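Local coordinates for hypothetical 19.5 KDA protein IN emre-rus intergenic region (Escherichia coli, PDB 1FUX) that is of unknown function but belongs to the phosphatidylethanolamine-binding protein family, as a periplasmic homodimer homologous to a mammalian Raf kinase inhibitor protein, at residues A[64-69]-A[80-85]; A[8-13]-A[18-23]. All coordinates share one frame; numbering follows the deposited sequence.

In the fold
Both contacts are small and buried, each covering little more than 100 Å², and in both one flat side chain meets the other segment without a hydrogen bond between them. Contact 1 is deeper, its centre about 6 Å from that of the chain: an indole of the large antiparallel sheet lies against backbone atoms of the loop after strand 77-78. In contact 2, about 11 Å from the chain centre, two parts of the connection between strands 4-6 and 23-24 meet at an imidazole, and Glu9 stays partly exposed. The two centres are about 13 Å apart, and Val80 CG2 meets Glu9 OE2 at 3.4 Å where the contacts adjoin.

Contact 1. Residues A[64-69]-A[80-85]; sequences WHWTVV and VDAGRR
The indole of Trp66 reaches across to the backbone of Gly83, its CZ2 3.4 Å from Gly83 CA and its NE1 3.6 Å from the same CA. This approach is oblique to the ring plane, and CZ2 also lies 3.5 Å from Gly83 N. With CG anti to the backbone N of Trp66 (chi1 -168°), the ring is carried from the strand toward the loop. One of its faces receives Val68 CG2 of the same strand, 3.1 Å from the ring plane, nearer the perimeter than the middle. A beta carbon built on Gly83 would fall only 2.7 Å from Trp66 CE2, so lack of space beside the indole, more than the backbone angles, probably favours glycine. Ala82 adds a looser contact, its C 4.1 Å from Trp66 CZ2.

Strand 63-72 belongs to the large antiparallel sheet of this phosphatidylethanolamine-binding protein fold, where a classic beta bulge sets His65 and Trp66 together across from Val52. The loop opposite is a type I turn from Asp81 to Arg84, closed by Arg84 N to Asp81 O at 3.1 Å. Behind it, Arg84 NH1 forms a salt bridge with Asp81 OD2 at its syn lone pair, 3.1 Å long, nearly straight at 170° and close to the guanidinium plane; Lys89 NZ is OD2's second partner.

Gln96 links the two sides: its OE1 is hydrogen-bonded to Trp66 NE1 and its NE2 to Arg84 O. A leucine in place of Trp66 would probably leave Gln96 OE1 without its indole donor and open a gap beside Gly83 CA. Gly83 N is hydrogen-bonded to Ser33 OG.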
loop_
_atom_site.group_PDB
_atom_site.type_symbol
_atom_site.label_atom_id
_atom_site.label_comp_id
_atom_site.label_asym_id
_atom_site.label_seq_id
_atom_site.Cartn_x
_atom_site.Cartn_y
_atom_site.Cartn_z
ATOM N N TRP A 64 -0.152 -3.231 4.818
ATOM C CA TRP A 64 0.079 -2.388 6.015
ATOM C C TRP A 64 -1.015 -2.681 7.024
ATOM O O TRP A 64 -2.185 -2.447 6.773
ATOM C CB TRP A 64 0.022 -0.909 5.633
ATOM C CG TRP A 64 1.198 -0.462 4.814
ATOM C CD1 TRP A 64 1.267 -0.196 3.470
ATOM C CD2 TRP A 64 2.517 -0.202 5.337
ATOM N NE1 TRP A 64 2.547 0.186 3.146
ATOM C CE2 TRP A 64 3.328 0.213 4.267
ATOM C CE3 TRP A 64 3.088 -0.297 6.616
ATOM C CZ2 TRP A 64 4.681 0.522 4.410
ATOM C CZ3 TRP A 64 4.426 0.051 6.760
ATOM C CH2 TRP A 64 5.225 0.461 5.686
ATOM N N HIS A 65 -0.711 -3.238 8.192
ATOM C CA HIS A 65 -1.713 -3.566 9.202
ATOM C C HIS A 65 -1.902 -2.446 10.211
ATOM O O HIS A 65 -2.968 -2.354 10.852
ATOM C CB HIS A 65 -1.195 -4.832 9.949
ATOM C CG HIS A 65 -1.470 -6.071 9.129
ATOM N ND1 HIS A 65 -2.605 -6.842 9.246
ATOM C CD2 HIS A 65 -0.699 -6.669 8.184
ATOM C CE1 HIS A 65 -2.540 -7.861 8.383
ATOM N NE2 HIS A 65 -1.371 -7.761 7.701
ATOM N N TRP A 66 -0.888 -1.608 10.411
ATOM C CA TRP A 66 -1.068 -0.504 11.378
ATOM C C TRP A 66 -0.005 0.548 11.187
ATOM O O TRP A 66 1.152 0.160 10.926
ATOM C CB TRP A 66 -0.801 -1.120 12.781
ATOM C CG TRP A 66 -1.216 -0.238 13.933
ATOM C CD1 TRP A 66 -2.138 0.778 13.944
ATOM C CD2 TRP A 66 -0.793 -0.428 15.303
ATOM N NE1 TRP A 66 -2.285 1.238 15.245
ATOM C CE2 TRP A 66 -1.460 0.520 16.077
ATOM C CE3 TRP A 66 0.115 -1.297 15.913
ATOM C CZ2 TRP A 66 -1.256 0.685 17.470
ATOM C CZ3 TRP A 66 0.309 -1.178 17.312
ATOM C CH2 TRP A 66 -0.386 -0.196 18.078
ATOM N N THR A 67 -0.273 1.821 11.382
ATOM C CA THR A 67 0.786 2.824 11.414
ATOM C C THR A 67 0.366 3.772 12.559
ATOM O O THR A 67 -0.767 4.259 12.532
ATOM C CB THR A 67 1.005 3.677 10.134
ATOM O OG1 THR A 67 -0.182 4.407 9.836
ATOM C CG2 THR A 67 1.343 2.810 8.924
ATOM N N VAL A 68 1.307 4.092 13.435
ATOM C CA VAL A 68 1.028 5.059 14.491
ATOM C C VAL A 68 2.283 5.974 14.555
ATOM O O VAL A 68 3.354 5.386 14.604
ATOM C CB VAL A 68 1.073 4.538 15.947
ATOM C CG1 VAL A 68 0.556 5.628 16.908
ATOM C CG2 VAL A 68 0.345 3.259 16.119
ATOM N N VAL A 69 2.075 7.275 14.502
ATOM C CA VAL A 69 3.279 8.114 14.519
ATOM C C VAL A 69 3.032 9.214 15.543
ATOM O O VAL A 69 1.936 9.326 16.119
ATOM C CB VAL A 69 3.637 8.724 13.164
ATOM C CG1 VAL A 69 3.808 7.675 12.046
ATOM C CG2 VAL A 69 2.579 9.701 12.688
ATOM N N VAL A 80 -1.926 -2.677 25.382
ATOM C CA VAL A 80 -2.790 -3.542 24.555
ATOM C C VAL A 80 -4.013 -2.731 24.075
ATOM O O VAL A 80 -4.484 -1.844 24.771
ATOM C CB VAL A 80 -3.352 -4.745 25.310
ATOM C CG1 VAL A 80 -4.432 -5.486 24.510
ATOM C CG2 VAL A 80 -2.266 -5.761 25.633
ATOM N N ASP A 81 -4.316 -2.966 22.785
ATOM C CA ASP A 81 -5.433 -2.260 22.153
ATOM C C ASP A 81 -5.187 -0.790 21.945
ATOM O O ASP A 81 -6.172 -0.091 21.611
ATOM C CB ASP A 81 -6.754 -2.512 22.935
ATOM C CG ASP A 81 -7.968 -2.477 22.047
ATOM O OD1 ASP A 81 -7.916 -2.692 20.808
ATOM O OD2 ASP A 81 -9.071 -2.263 22.598
ATOM N N ALA A 82 -3.981 -0.226 21.985
ATOM C CA ALA A 82 -3.742 1.165 21.707
ATOM C C ALA A 82 -4.187 1.513 20.251
ATOM O O ALA A 82 -4.497 2.667 19.988
ATOM C CB ALA A 82 -2.244 1.465 21.803
ATOM N N GLY A 83 -4.227 0.526 19.376
ATOM C CA GLY A 83 -4.595 0.783 17.985
ATOM C C GLY A 83 -6.068 0.720 17.687
ATOM O O GLY A 83 -6.420 0.633 16.468
ATOM N N ARG A 84 -6.952 0.752 18.710
ATOM C CA ARG A 84 -8.365 0.727 18.340
ATOM C C ARG A 84 -8.682 2.012 17.561
ATOM O O ARG A 84 -8.165 3.106 17.845
ATOM C CB ARG A 84 -9.239 0.517 19.585
ATOM C CG ARG A 84 -9.122 1.357 20.781
ATOM C CD ARG A 84 -10.068 0.828 21.875
ATOM N NE ARG A 84 -11.466 0.809 21.508
ATOM C CZ ARG A 84 -12.275 -0.220 21.336
ATOM N NH1 ARG A 84 -11.851 -1.493 21.519
ATOM N NH2 ARG A 84 -13.563 -0.065 21.022
ATOM N N ARG A 85 -9.506 1.865 16.501
ATOM C CA ARG A 85 -9.786 2.979 15.611
ATOM C C ARG A 85 -10.573 4.121 16.240
ATOM O O ARG A 85 -10.452 5.233 15.727
ATOM C CB ARG A 85 -10.561 2.529 14.356
ATOM C CG ARG A 85 -11.965 2.008 14.609
ATOM C CD ARG A 85 -12.542 1.520 13.260
ATOM N NE ARG A 85 -12.859 2.649 12.374
ATOM C CZ ARG A 85 -13.243 2.490 11.105
ATOM N NH1 ARG A 85 -13.309 1.246 10.628
ATOM N NH2 ARG A 85 -13.575 3.507 10.313
#

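Contact 2. Residues A[8-13]-A[18-23]; sequences NEIKTG and TSHVFS
The imidazole of His20 carries Ser19 CB over the centre of one face, 3.8 Å above the plane, while Glu9 and Ile10 approach the ring obliquely. Nearest is Glu9 CB, 3.5 Å from His20 NE2, with Glu9 CG also close to that nitrogen at 4.0 Å. The contact lies within the single connection between strands 4-6 and 23-24 of the phosphatidylethanolamine-binding protein fold, next to the 3-10 segment 18-19.

The carboxylate of Glu9 does not follow its CB toward the ring. A bend at chi2 (75°) turns it aside, its plane 58° from that of the imidazole, and leaves OE1 5.7 Å from His20 NE2, too far for the carboxylate and this ring nitrogen to bond; OE1 is instead hydrogen-bonded to Ser35 OG. The other ring nitrogen, His20 ND1, is hydrogen-bonded to the carbonyl O of Thr32, which probably limits the ring's rotation and implies a hydrogen on ND1.

Ile10 adds an apolar flank and packs also on Ile157 and Pro159 of strand 151-161, to which the loop is joined again by Thr12 OG1 with Thr158 N. Toward the histidine, Ile10 presents its CG2 methyl, 4.1 Å from His20 CD2.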
loop_
_atom_site.group_PDB
_atom_site.type_symbol
_atom_site.label_atom_id
_atom_site.label_comp_id
_atom_site.label_asym_id
_atom_site.label_seq_id
_atom_site.Cartn_x
_atom_site.Cartn_y
_atom_site.Cartn_z
ATOM N N ASN A 8 4.446 -8.403 25.781
ATOM C CA ASN A 8 3.917 -9.439 26.678
ATOM C C ASN A 8 3.006 -10.402 25.928
ATOM O O ASN A 8 2.683 -11.512 26.384
ATOM C CB ASN A 8 3.121 -8.749 27.797
ATOM C CG ASN A 8 3.808 -7.639 28.539
ATOM O OD1 ASN A 8 4.912 -7.795 29.092
ATOM N ND2 ASN A 8 3.201 -6.448 28.662
ATOM N N GLU A 9 2.576 -9.987 24.723
ATOM C CA GLU A 9 1.663 -10.786 23.933
ATOM C C GLU A 9 2.212 -11.403 22.654
ATOM O O GLU A 9 1.610 -12.357 22.151
ATOM C CB GLU A 9 0.450 -9.952 23.500
ATOM C CG GLU A 9 -0.435 -9.422 24.609
ATOM C CD GLU A 9 0.120 -8.267 25.393
ATOM O OE1 GLU A 9 0.790 -7.365 24.871
ATOM O OE2 GLU A 9 -0.122 -8.243 26.638
ATOM N N ILE A 10 3.275 -10.864 22.042
ATOM C CA ILE A 10 3.755 -11.482 20.811
ATOM C C ILE A 10 5.250 -11.795 20.933
ATOM O O ILE A 10 5.940 -11.163 21.742
ATOM C CB ILE A 10 3.514 -10.605 19.566
ATOM C CG1 ILE A 10 4.200 -9.251 19.713
ATOM C CG2 ILE A 10 1.998 -10.472 19.333
ATOM C CD1 ILE A 10 4.315 -8.392 18.456
ATOM N N LYS A 11 5.678 -12.737 20.119
ATOM C CA LYS A 11 7.094 -13.131 20.149
ATOM C C LYS A 11 7.575 -13.563 18.772
ATOM O O LYS A 11 6.842 -14.271 18.084
ATOM C CB LYS A 11 7.221 -14.336 21.091
ATOM C CG LYS A 11 8.617 -14.633 21.614
ATOM C CD LYS A 11 8.515 -15.234 23.031
ATOM C CE LYS A 11 8.778 -14.139 24.057
ATOM N NZ LYS A 11 8.001 -14.288 25.318
ATOM N N THR A 12 8.807 -13.221 18.407
ATOM C CA THR A 12 9.287 -13.640 17.074
ATOM C C THR A 12 9.158 -15.124 16.825
ATOM O O THR A 12 9.560 -16.006 17.601
ATOM C CB THR A 12 10.735 -13.142 16.926
ATOM O OG1 THR A 12 10.735 -11.713 16.941
ATOM C CG2 THR A 12 11.341 -13.715 15.639
ATOM N N GLY A 13 8.590 -15.493 15.679
ATOM C CA GLY A 13 8.365 -16.805 15.163
ATOM C C GLY A 13 7.221 -17.604 15.761
ATOM O O GLY A 13 6.970 -18.721 15.360
ATOM N N THR A 18 -5.585 -15.466 18.937
ATOM C CA THR A 18 -6.788 -14.932 18.328
ATOM C C THR A 18 -7.028 -13.464 18.615
ATOM O O THR A 18 -7.742 -12.780 17.883
ATOM C CB THR A 18 -8.076 -15.672 18.803
ATOM O OG1 THR A 18 -8.129 -15.708 20.223
ATOM C CG2 THR A 18 -8.040 -17.080 18.253
ATOM N N SER A 19 -6.521 -12.972 19.740
ATOM C CA SER A 19 -6.670 -11.586 20.138
ATOM C C SER A 19 -6.125 -10.682 19.019
ATOM O O SER A 19 -6.626 -9.575 18.876
ATOM C CB SER A 19 -5.787 -11.360 21.391
ATOM O OG SER A 19 -6.126 -10.031 21.855
ATOM N N HIS A 20 -5.070 -11.127 18.322
ATOM C CA HIS A 20 -4.441 -10.264 17.315
ATOM C C HIS A 20 -4.774 -10.587 15.877
ATOM O O HIS A 20 -4.079 -10.104 14.947
ATOM C CB HIS A 20 -2.900 -10.229 17.544
ATOM C CG HIS A 20 -2.596 -10.116 19.013
ATOM N ND1 HIS A 20 -2.869 -9.046 19.813
ATOM C CD2 HIS A 20 -2.046 -11.066 19.833
ATOM C CE1 HIS A 20 -2.523 -9.315 21.066
ATOM N NE2 HIS A 20 -1.996 -10.531 21.098
ATOM N N VAL A 21 -5.828 -11.333 15.616
ATOM C CA VAL A 21 -6.295 -11.746 14.275
ATOM C C VAL A 21 -7.458 -10.823 13.913
ATOM O O VAL A 21 -8.147 -10.292 14.815
ATOM C CB VAL A 21 -6.718 -13.221 14.363
ATOM C CG1 VAL A 21 -7.497 -13.782 13.168
ATOM C CG2 VAL A 21 -5.474 -14.059 14.581
ATOM N N PHE A 22 -7.516 -10.437 12.646
ATOM C CA PHE A 22 -8.496 -9.438 12.197
ATOM C C PHE A 22 -9.928 -9.935 12.400
ATOM O O PHE A 22 -10.180 -11.122 12.559
ATOM C CB PHE A 22 -8.238 -9.220 10.692
ATOM C CG PHE A 22 -9.001 -8.104 10.051
ATOM C CD1 PHE A 22 -8.986 -6.841 10.574
ATOM C CD2 PHE A 22 -9.833 -8.359 8.952
ATOM C CE1 PHE A 22 -9.689 -5.779 10.027
ATOM C CE2 PHE A 22 -10.583 -7.318 8.394
ATOM C CZ PHE A 22 -10.511 -6.052 8.943
ATOM N N SER A 23 -10.878 -9.004 12.387
ATOM C CA SER A 23 -12.299 -9.401 12.478
ATOM C C SER A 23 -12.920 -8.887 11.179
ATOM O O SER A 23 -13.101 -7.693 11.021
ATOM C CB SER A 23 -12.933 -8.806 13.720
ATOM O OG SER A 23 -14.347 -9.029 13.711
#